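Local coordinates for protein signal recognition particle subunit SRP68 (Chaetomium thermophilum, PDB 4P3G) that probably binds the RNA of the signal recognition particle through this RNA-binding domain, helping target secretory and membrane proteins to the endoplasmic reticulum, at residues W160-R171 with I194-A205. Sequence-based numbering, arbitrary orientation.
Sequences WGACLKSYAICR and IDPSMRFAAYQA
Trp160 lays its indole across the helix of 194-205, a knob set among Phe200, Ala201, Gln204 and Ala205. CB of Gln204 stands over one ring face, 3.3 Å from the centroid of the five-membered ring of Trp160 and almost on its normal, a CH-pi contact. Phe200 turns an edge toward the six-membered ring in an offset edge-to-face pair, planes at 73°, with Phe200 CE2 3.5 Å from Trp160 CH2. Were Trp160 replaced by an alanine, Phe200 and Gln204 would probably lose the ring they pack on and a gap would open beside Ala201.

One turn along, Leu164 spreads its methyls over the second helix, CD2 lying 3.8 Å from Ala201 CB and CD1 against Ala202. Met198, deposited as selenomethionine, answers as a knob among Leu164, Tyr167, Ala168 and Arg171. A bend at its last torsion brings CE round to Ala168, while SE packs 3.6 Å from Arg171 CD. Beside it, Ser197 CB makes an off-centre CH-pi contact with the Tyr167 ring; the Ser197 hydroxyl is hydrogen-bonded to Thr193 O, one turn earlier.

At the far end Ile194 CD1 meets Cys170 SG at 3.5 Å. Arg171, its CG anti to the backbone N, extends to a salt bridge: NE donates to Asp195 OD1 at 2.7 Å, on the syn side but 26° out of the carboxylate plane, whereas NH2 adds a weak bond to OD2.

Behind this layer, helix 136-156 backs Cys163 and Cys170 through Leu154 and Ala147, and Phe155 meets Trp160 edge-to-face. Segments 160-171 and 194-205, of the consecutive helices 160-181 and 186-205, run antiparallel at 148° with reciprocal knobs-into-holes packing, consistent with the tetratricopeptide-repeat-like helical hairpins of the SRP68 RNA-binding domain.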
# COMPACT_ATOMS: atom_id res chain seq x y z
N TRP A 160 18.30 5.24 4.37
CA TRP A 160 16.87 5.30 4.09
C TRP A 160 15.94 4.64 5.09
O TRP A 160 14.90 5.19 5.42
CB TRP A 160 16.58 4.73 2.70
CG TRP A 160 17.46 5.31 1.65
CD1 TRP A 160 18.37 4.64 0.90
CD2 TRP A 160 17.55 6.68 1.26
NE1 TRP A 160 19.00 5.50 0.03
CE2 TRP A 160 18.52 6.77 0.24
CE3 TRP A 160 16.89 7.85 1.66
CZ2 TRP A 160 18.87 7.97 -0.38
CZ3 TRP A 160 17.22 9.05 1.03
CH2 TRP A 160 18.19 9.09 0.01
N GLY A 161 16.29 3.45 5.57
CA GLY A 161 15.42 2.80 6.52
C GLY A 161 15.25 3.58 7.81
O GLY A 161 14.13 3.91 8.20
N ALA A 162 16.37 3.95 8.42
CA ALA A 162 16.34 4.62 9.72
C ALA A 162 15.56 5.91 9.63
O ALA A 162 14.84 6.28 10.55
CB ALA A 162 17.75 4.89 10.18
N CYS A 163 15.73 6.60 8.51
CA CYS A 163 15.10 7.88 8.26
C CYS A 163 13.58 7.72 8.21
O CYS A 163 12.82 8.61 8.63
CB CYS A 163 15.67 8.48 6.96
SG CYS A 163 14.48 9.05 5.73
N LEU A 164 13.15 6.58 7.67
CA LEU A 164 11.74 6.27 7.57
C LEU A 164 11.17 6.06 8.95
O LEU A 164 10.02 6.43 9.19
CB LEU A 164 11.51 5.06 6.68
CG LEU A 164 11.65 5.43 5.23
CD1 LEU A 164 11.48 4.20 4.35
CD2 LEU A 164 10.62 6.46 4.90
N LYS A 165 11.97 5.50 9.85
CA LYS A 165 11.51 5.33 11.24
C LYS A 165 11.22 6.69 11.86
O LYS A 165 10.20 6.84 12.52
CB LYS A 165 12.51 4.58 12.11
CG LYS A 165 13.04 3.33 11.50
CD LYS A 165 13.60 2.40 12.55
CE LYS A 165 14.91 2.90 13.10
NZ LYS A 165 15.66 1.79 13.75
N SER A 166 12.11 7.66 11.67
CA SER A 166 11.87 8.99 12.26
C SER A 166 10.67 9.67 11.66
O SER A 166 9.82 10.18 12.39
CB SER A 166 13.07 9.91 12.10
OG SER A 166 14.09 9.52 12.97
N TYR A 167 10.60 9.67 10.34
CA TYR A 167 9.53 10.36 9.64
C TYR A 167 8.16 9.76 9.94
O TYR A 167 7.14 10.47 9.96
CB TYR A 167 9.81 10.35 8.14
CG TYR A 167 10.71 11.44 7.65
CD1 TYR A 167 10.50 12.76 8.01
CD2 TYR A 167 11.80 11.15 6.84
CE1 TYR A 167 11.31 13.77 7.56
CE2 TYR A 167 12.64 12.16 6.38
CZ TYR A 167 12.39 13.47 6.74
OH TYR A 167 13.23 14.48 6.29
N ALA A 168 8.14 8.45 10.18
CA ALA A 168 6.89 7.79 10.52
C ALA A 168 6.40 8.35 11.84
O ALA A 168 5.22 8.72 11.95
CB ALA A 168 7.07 6.29 10.59
N ILE A 169 7.30 8.47 12.82
CA ILE A 169 6.88 9.02 14.11
C ILE A 169 6.28 10.42 13.91
O ILE A 169 5.16 10.69 14.34
CB ILE A 169 8.02 9.15 15.13
CG1 ILE A 169 8.74 7.84 15.41
CG2 ILE A 169 7.54 9.86 16.38
CD1 ILE A 169 7.88 6.83 15.92
N CYS A 170 6.99 11.33 13.23
CA CYS A 170 6.46 12.69 13.18
C CYS A 170 5.22 12.84 12.31
O CYS A 170 4.33 13.65 12.61
CB CYS A 170 7.51 13.75 12.79
SG CYS A 170 7.99 13.84 11.09
N ARG A 171 5.14 12.07 11.25
CA ARG A 171 3.96 12.12 10.42
C ARG A 171 2.71 11.69 11.18
O ARG A 171 1.64 12.31 11.06
CB ARG A 171 4.12 11.21 9.21
CG ARG A 171 2.84 11.12 8.41
CD ARG A 171 3.12 10.50 7.11
NE ARG A 171 2.16 10.93 6.11
CZ ARG A 171 1.09 10.24 5.77
NH1 ARG A 171 0.82 9.10 6.38
NH2 ARG A 171 0.28 10.71 4.83
N ILE A 194 7.21 16.23 4.82
CA ILE A 194 7.19 14.90 5.36
C ILE A 194 6.79 13.87 4.30
O ILE A 194 7.51 12.89 4.05
CB ILE A 194 6.28 14.81 6.57
CG1 ILE A 194 6.73 15.85 7.59
CG2 ILE A 194 6.31 13.41 7.15
CD1 ILE A 194 6.01 15.77 8.89
N ASP A 195 5.65 14.09 3.66
CA ASP A 195 5.18 13.13 2.67
C ASP A 195 6.19 12.93 1.51
O ASP A 195 6.55 11.78 1.21
CB ASP A 195 3.77 13.48 2.20
CG ASP A 195 2.71 13.14 3.26
OD1 ASP A 195 3.09 12.68 4.35
OD2 ASP A 195 1.51 13.40 3.04
N PRO A 196 6.67 14.02 0.89
CA PRO A 196 7.60 13.83 -0.23
C PRO A 196 8.90 13.14 0.16
O PRO A 196 9.46 12.40 -0.65
CB PRO A 196 7.87 15.24 -0.70
CG PRO A 196 6.71 16.03 -0.23
CD PRO A 196 6.28 15.43 1.03
N SER A 197 9.38 13.39 1.38
CA SER A 197 10.63 12.78 1.83
C SER A 197 10.43 11.30 2.01
O SER A 197 11.29 10.49 1.68
CB SER A 197 11.09 13.39 3.16
OG SER A 197 11.22 14.77 3.03
N MSE A 198 9.29 10.96 2.58
CA MSE A 198 9.02 9.58 2.86
C MSE A 198 8.86 8.82 1.55
O MSE A 198 9.41 7.72 1.41
CB MSE A 198 7.76 9.46 3.69
CG MSE A 198 7.92 10.00 5.10
SE MSE A 198 6.45 9.40 6.23
CE MSE A 198 7.18 7.63 6.64
N ARG A 199 8.13 9.39 0.60
CA ARG A 199 7.92 8.70 -0.66
C ARG A 199 9.25 8.42 -1.32
O ARG A 199 9.46 7.35 -1.89
CB ARG A 199 7.04 9.51 -1.57
CG ARG A 199 5.61 9.58 -1.10
CD ARG A 199 4.78 10.19 -2.19
NE ARG A 199 3.36 10.26 -1.87
CZ ARG A 199 2.50 9.25 -1.99
NH1 ARG A 199 2.92 8.06 -2.41
NH2 ARG A 199 1.22 9.45 -1.69
N PHE A 200 10.16 9.38 -1.24
CA PHE A 200 11.47 9.22 -1.84
C PHE A 200 12.27 8.14 -1.14
O PHE A 200 12.84 7.24 -1.79
CB PHE A 200 12.22 10.54 -1.81
CG PHE A 200 13.54 10.49 -2.51
CD1 PHE A 200 13.62 10.61 -3.88
CD2 PHE A 200 14.71 10.32 -1.79
CE1 PHE A 200 14.84 10.55 -4.52
CE2 PHE A 200 15.94 10.26 -2.42
CZ PHE A 200 16.01 10.39 -3.80
N ALA A 201 12.36 8.25 0.18
CA ALA A 201 13.12 7.29 0.96
C ALA A 201 12.54 5.89 0.83
O ALA A 201 13.28 4.91 0.84
CB ALA A 201 13.18 7.71 2.41
N ALA A 202 11.22 5.79 0.73
CA ALA A 202 10.59 4.48 0.61
C ALA A 202 10.96 3.90 -0.75
O ALA A 202 11.32 2.73 -0.87
CB ALA A 202 9.10 4.58 0.78
N TYR A 203 10.94 4.74 -1.77
CA TYR A 203 11.40 4.33 -3.08
C TYR A 203 12.84 3.85 -3.03
O TYR A 203 13.15 2.78 -3.56
CB TYR A 203 11.31 5.49 -4.05
CG TYR A 203 11.91 5.13 -5.37
CD1 TYR A 203 11.28 4.21 -6.22
CD2 TYR A 203 13.14 5.65 -5.76
CE1 TYR A 203 11.84 3.85 -7.42
CE2 TYR A 203 13.71 5.29 -6.96
CZ TYR A 203 13.06 4.39 -7.79
OH TYR A 203 13.63 4.03 -9.00
N GLN A 204 13.73 4.60 -2.39
CA GLN A 204 15.13 4.19 -2.33
C GLN A 204 15.30 2.90 -1.59
O GLN A 204 16.10 2.05 -1.97
CB GLN A 204 15.99 5.25 -1.63
CG GLN A 204 16.05 6.56 -2.35
CD GLN A 204 16.79 6.43 -3.67
OE1 GLN A 204 17.53 5.46 -3.88
NE2 GLN A 204 16.57 7.38 -4.56
N ALA A 205 14.50 2.72 -0.55
CA ALA A 205 14.62 1.54 0.27
C ALA A 205 13.92 0.33 -0.36
O ALA A 205 14.00 -0.78 0.18
CB ALA A 205 14.07 1.82 1.67